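Local coordinates for zinc transport transcriptional regulator (PDB 5YHY), which regulates transcription in response to intracellular zinc, as a zinc-binding MarR-family winged helix-turn-helix protein that probably binds DNA, at the interface of chains A and B. Residues are numbered along the deposited sequence; one frame, centred on the assembly and turned at random. Chains: chain A/B, Zinc transport transcriptional regulator.

Contact 1: the interface of chains A and B. Residues chain A 11-12, 138, 141-142; chain B 8, 11-12, 137.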
loop_
_atom_site.group_PDB
_atom_site.type_symbol
_atom_site.label_atom_id
_atom_site.label_comp_id
_atom_site.label_asym_id
_atom_site.label_seq_id
_atom_site.Cartn_x
_atom_site.Cartn_y
_atom_site.Cartn_z
ATOM N N PHE A 11 -5.199 -5.915 7.426
ATOM C CA PHE A 11 -4.105 -4.990 7.653
ATOM C C PHE A 11 -3.549 -4.467 6.332
ATOM O O PHE A 11 -3.280 -3.283 6.183
ATOM C CB PHE A 11 -2.992 -5.672 8.456
ATOM C CG PHE A 11 -1.725 -4.874 8.516
ATOM C CD1 PHE A 11 -1.632 -3.772 9.338
ATOM C CD2 PHE A 11 -0.632 -5.233 7.751
ATOM C CE1 PHE A 11 -0.466 -3.035 9.400
ATOM C CE2 PHE A 11 0.534 -4.501 7.811
ATOM C CZ PHE A 11 0.611 -3.401 8.634
ATOM N N LEU A 12 -3.364 -5.359 5.371
ATOM C CA LEU A 12 -2.792 -4.964 4.099
ATOM C C LEU A 12 -3.770 -4.079 3.343
ATOM O O LEU A 12 -3.358 -3.155 2.645
ATOM C CB LEU A 12 -2.386 -6.186 3.284
ATOM C CG LEU A 12 -1.208 -6.900 3.937
ATOM C CD1 LEU A 12 -0.947 -8.237 3.260
ATOM C CD2 LEU A 12 0.034 -6.004 3.899
ATOM N N LEU A 138 7.653 -10.297 9.520
ATOM C CA LEU A 138 7.745 -9.279 8.483
ATOM C C LEU A 138 8.638 -9.721 7.338
ATOM O O LEU A 138 8.339 -9.452 6.176
ATOM C CB LEU A 138 8.243 -7.953 9.046
ATOM C CG LEU A 138 7.273 -7.278 10.010
ATOM C CD1 LEU A 138 7.937 -6.013 10.529
ATOM C CD2 LEU A 138 5.956 -6.971 9.314
ATOM N N LEU A 141 6.724 -12.330 5.283
ATOM C CA LEU A 141 5.622 -11.739 4.538
ATOM C C LEU A 141 6.155 -10.913 3.368
ATOM O O LEU A 141 5.591 -10.922 2.275
ATOM C CB LEU A 141 4.775 -10.879 5.467
ATOM C CG LEU A 141 3.478 -10.327 4.893
ATOM C CD1 LEU A 141 2.634 -11.446 4.291
ATOM C CD2 LEU A 141 2.712 -9.598 5.986
ATOM N N THR A 142 7.257 -10.212 3.605
ATOM C CA THR A 142 7.887 -9.412 2.553
ATOM C C THR A 142 8.208 -10.260 1.327
ATOM O O THR A 142 8.045 -9.805 0.196
ATOM C CB THR A 142 9.187 -8.771 3.052
ATOM O OG1 THR A 142 8.869 -7.758 4.008
ATOM C CG2 THR A 142 9.965 -8.151 1.899
ATOM N N ILE B 8 10.130 -2.050 9.754
ATOM C CA ILE B 8 8.721 -1.731 9.522
ATOM C C ILE B 8 8.583 -0.748 8.367
ATOM O O ILE B 8 7.741 -0.930 7.476
ATOM C CB ILE B 8 8.049 -1.179 10.796
ATOM C CG1 ILE B 8 7.964 -2.282 11.864
ATOM C CG2 ILE B 8 6.657 -0.626 10.478
ATOM C CD1 ILE B 8 7.728 -1.740 13.266
ATOM N N PHE B 11 9.189 -2.548 5.121
ATOM C CA PHE B 11 8.075 -3.430 4.831
ATOM C C PHE B 11 6.908 -2.656 4.228
ATOM O O PHE B 11 6.286 -3.092 3.269
ATOM C CB PHE B 11 7.624 -4.150 6.107
ATOM C CG PHE B 11 6.325 -4.882 5.950
ATOM C CD1 PHE B 11 6.277 -6.079 5.267
ATOM C CD2 PHE B 11 5.161 -4.372 6.490
ATOM C CE1 PHE B 11 5.084 -6.759 5.123
ATOM C CE2 PHE B 11 3.970 -5.049 6.349
ATOM C CZ PHE B 11 3.935 -6.241 5.661
ATOM N N LEU B 12 6.600 -1.503 4.803
ATOM C CA LEU B 12 5.473 -0.722 4.331
ATOM C C LEU B 12 5.771 -0.164 2.949
ATOM O O LEU B 12 4.872 -0.057 2.117
ATOM C CB LEU B 12 5.124 0.380 5.324
ATOM C CG LEU B 12 4.563 -0.214 6.611
ATOM C CD1 LEU B 12 4.427 0.856 7.684
ATOM C CD2 LEU B 12 3.219 -0.896 6.331
ATOM N N PHE B 137 0.809 -6.674 17.501
ATOM C CA PHE B 137 1.591 -5.785 16.657
ATOM C C PHE B 137 0.750 -5.213 15.503
ATOM O O PHE B 137 0.726 -3.997 15.272
ATOM C CB PHE B 137 2.821 -6.521 16.101
ATOM C CG PHE B 137 3.581 -5.714 15.094
ATOM C CD1 PHE B 137 4.389 -4.663 15.509
ATOM C CD2 PHE B 137 3.479 -5.996 13.745
ATOM C CE1 PHE B 137 5.073 -3.905 14.592
ATOM C CE2 PHE B 137 4.170 -5.230 12.815
ATOM C CZ PHE B 137 4.961 -4.188 13.249
#

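Contact 2: the interface of chains A and B. Residues chain A 134-135, 138; chain B 4, 7.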
loop_
_atom_site.group_PDB
_atom_site.type_symbol
_atom_site.label_atom_id
_atom_site.label_comp_id
_atom_site.label_asym_id
_atom_site.label_seq_id
_atom_site.Cartn_x
_atom_site.Cartn_y
_atom_site.Cartn_z
ATOM N N ILE A 134 8.152 -10.752 15.553
ATOM C CA ILE A 134 7.635 -9.770 14.603
ATOM C C ILE A 134 8.556 -9.652 13.388
ATOM O O ILE A 134 8.104 -9.632 12.246
ATOM C CB ILE A 134 7.449 -8.403 15.265
ATOM C CG1 ILE A 134 6.391 -8.497 16.365
ATOM C CG2 ILE A 134 7.036 -7.355 14.220
ATOM C CD1 ILE A 134 6.402 -7.307 17.342
ATOM N N SER A 135 9.858 -9.573 13.639
ATOM C CA SER A 135 10.827 -9.434 12.551
ATOM C C SER A 135 10.794 -10.623 11.586
ATOM O O SER A 135 10.809 -10.441 10.360
ATOM C CB SER A 135 12.237 -9.256 13.128
ATOM O OG SER A 135 13.203 -9.123 12.104
ATOM N N LEU A 138 7.653 -10.297 9.520
ATOM C CA LEU A 138 7.745 -9.279 8.483
ATOM C C LEU A 138 8.638 -9.721 7.338
ATOM O O LEU A 138 8.339 -9.452 6.176
ATOM C CB LEU A 138 8.243 -7.953 9.046
ATOM C CG LEU A 138 7.273 -7.278 10.010
ATOM C CD1 LEU A 138 7.937 -6.013 10.529
ATOM C CD2 LEU A 138 5.956 -6.971 9.314
ATOM N N LEU B 4 14.009 -2.545 14.335
ATOM C CA LEU B 4 12.662 -2.959 13.967
ATOM C C LEU B 4 11.930 -1.801 13.302
ATOM O O LEU B 4 11.178 -2.008 12.353
ATOM C CB LEU B 4 11.870 -3.471 15.171
ATOM C CG LEU B 4 10.480 -4.037 14.854
ATOM C CD1 LEU B 4 10.563 -5.303 13.996
ATOM C CD2 LEU B 4 9.688 -4.312 16.126
ATOM N N GLN B 7 12.889 -1.784 9.808
ATOM C CA GLN B 7 12.295 -2.947 9.143
ATOM C C GLN B 7 10.831 -2.681 8.819
ATOM O O GLN B 7 10.331 -3.058 7.746
ATOM C CB GLN B 7 12.363 -4.182 10.039
ATOM C CG GLN B 7 13.749 -4.677 10.393
ATOM C CD GLN B 7 13.673 -5.931 11.227
ATOM O OE1 GLN B 7 12.779 -6.769 11.025
ATOM N NE2 GLN B 7 14.580 -6.052 12.205
#

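Contact 1: the interface of chains A and B
B:Phe11 swings its CG away from its own backbone N (chi1 169°), which carries the ring off helix 4-19 and against chain A. A:Leu138 has its CG anti to the carbonyl carbon instead (chi1 -67°), and its CD2 methyl comes down on that ring. CD2 lies over the centre of one face, 3.9 Å from the centroid of the B:Phe11 ring, as a CH-pi contact. The two side chains meet at about a right angle.

Other groups of chain A surround the ring. A:Leu141 brings its CD2 branch past the CZ end, raised toward the A:Leu138 side and 3.6 Å from B:Phe11 CZ. A:Thr142 OG1 approaches in the ring plane, 3.3 Å from B:Phe11 CD1. This hydroxyl also donates a hydrogen bond to the backbone carbonyl of its own helix, with OG1 2.8 Å from A:Leu138 O. That bond helps hold the threonine hydroxyl where its oxygen meets the ring edge.

A:Phe11 meets its symmetry mate edge to edge. The CE2 atoms of A:Phe11 and B:Phe11 are 3.8 Å apart, each in the plane of the other ring. The second branch of A:Leu138 serves another neighbour: its CD1 rests 4.0 Å from B:Ile8 CG1. B:Phe137 and the two Leu12 residues border the patch more loosely.

Chain A buries 94 Å² of B:Phe11, which acts as the knob of the patch. Its pocket is lined by helix 128-144 of chain A, with A:Phe11 of helix 4-19 at one edge. The two-fold symmetry repeats the arrangement with the chains exchanged. This N-terminal to C-terminal helix packing is typical of MarR-family dimers, and it helps hold the two subunits together.

Contact 2: the interface of chains A and B
B:Gln7 reaches across to A:Ser135, and its side chain can be followed outward from helix 4-19 of chain B. CB stays against its own helix, 3.4 Å from the backbone oxygen B:Leu4 O. CG continues away from the helix, anti to the carbonyl carbon (chi1 -63°). The next torsion is fully extended, and this length brings the amide to the partner chain. The amide carbon CD comes within 3.3 Å of A:Ser135 OG.

The oxygen OE1 makes the polar link. A:Ser135 OG donates a hydrogen bond to B:Gln7 OE1 at 2.6 Å. The hydroxyl lies in the plane of the amide carbonyl and points at a lone pair of OE1, with a C=O to donor angle of 115°. The serine offers its hydroxyl from helix 128-144 with its OG pointing away from its own backbone N (chi1 180°). Its CB also packs close to the amide, 3.3 Å from B:Gln7 OE1. The amide nitrogen B:Gln7 NE2 is 3.4 Å from A:Ser135 OG, and the bond is made through OE1.

With an alanine here in place of B:Gln7, the A:Ser135 hydroxyl would probably lose this acceptor and be free to turn, and the cover that the amide gives the serine would go.

An apolar pair lies beside the polar link. B:Leu4 and A:Ile134 cross at about a right angle, touching by methyl groups. A:Leu138 approaches the same B:Leu4 methyl a little further off. The patch thus joins one directed bond to a light hydrophobic contact, and the bond should help set how the two helices lie along each other. At the apolar side, the CG2 methyl of A:Ile134 stands 4.1 Å from the CD1 methyl of B:Leu4.

The C-alpha centres of contact 1 and contact 2 are about 8 Å apart. Both centre on helix 128-144 of chain A and helix 4-19 of chain B, and contact 1 also takes in their counterparts from the other chain. A:Leu138 belongs to both. Contact 1 is the larger and is mainly apolar, and contact 2 adds a polar link nearer the start of each of these two helices. The two-fold axis gives each contact a twin. Together they tie the N-terminal helix of one subunit to the C-terminal helix of the other, which probably steadies the dimer that carries the winged helix-turn-helix domains.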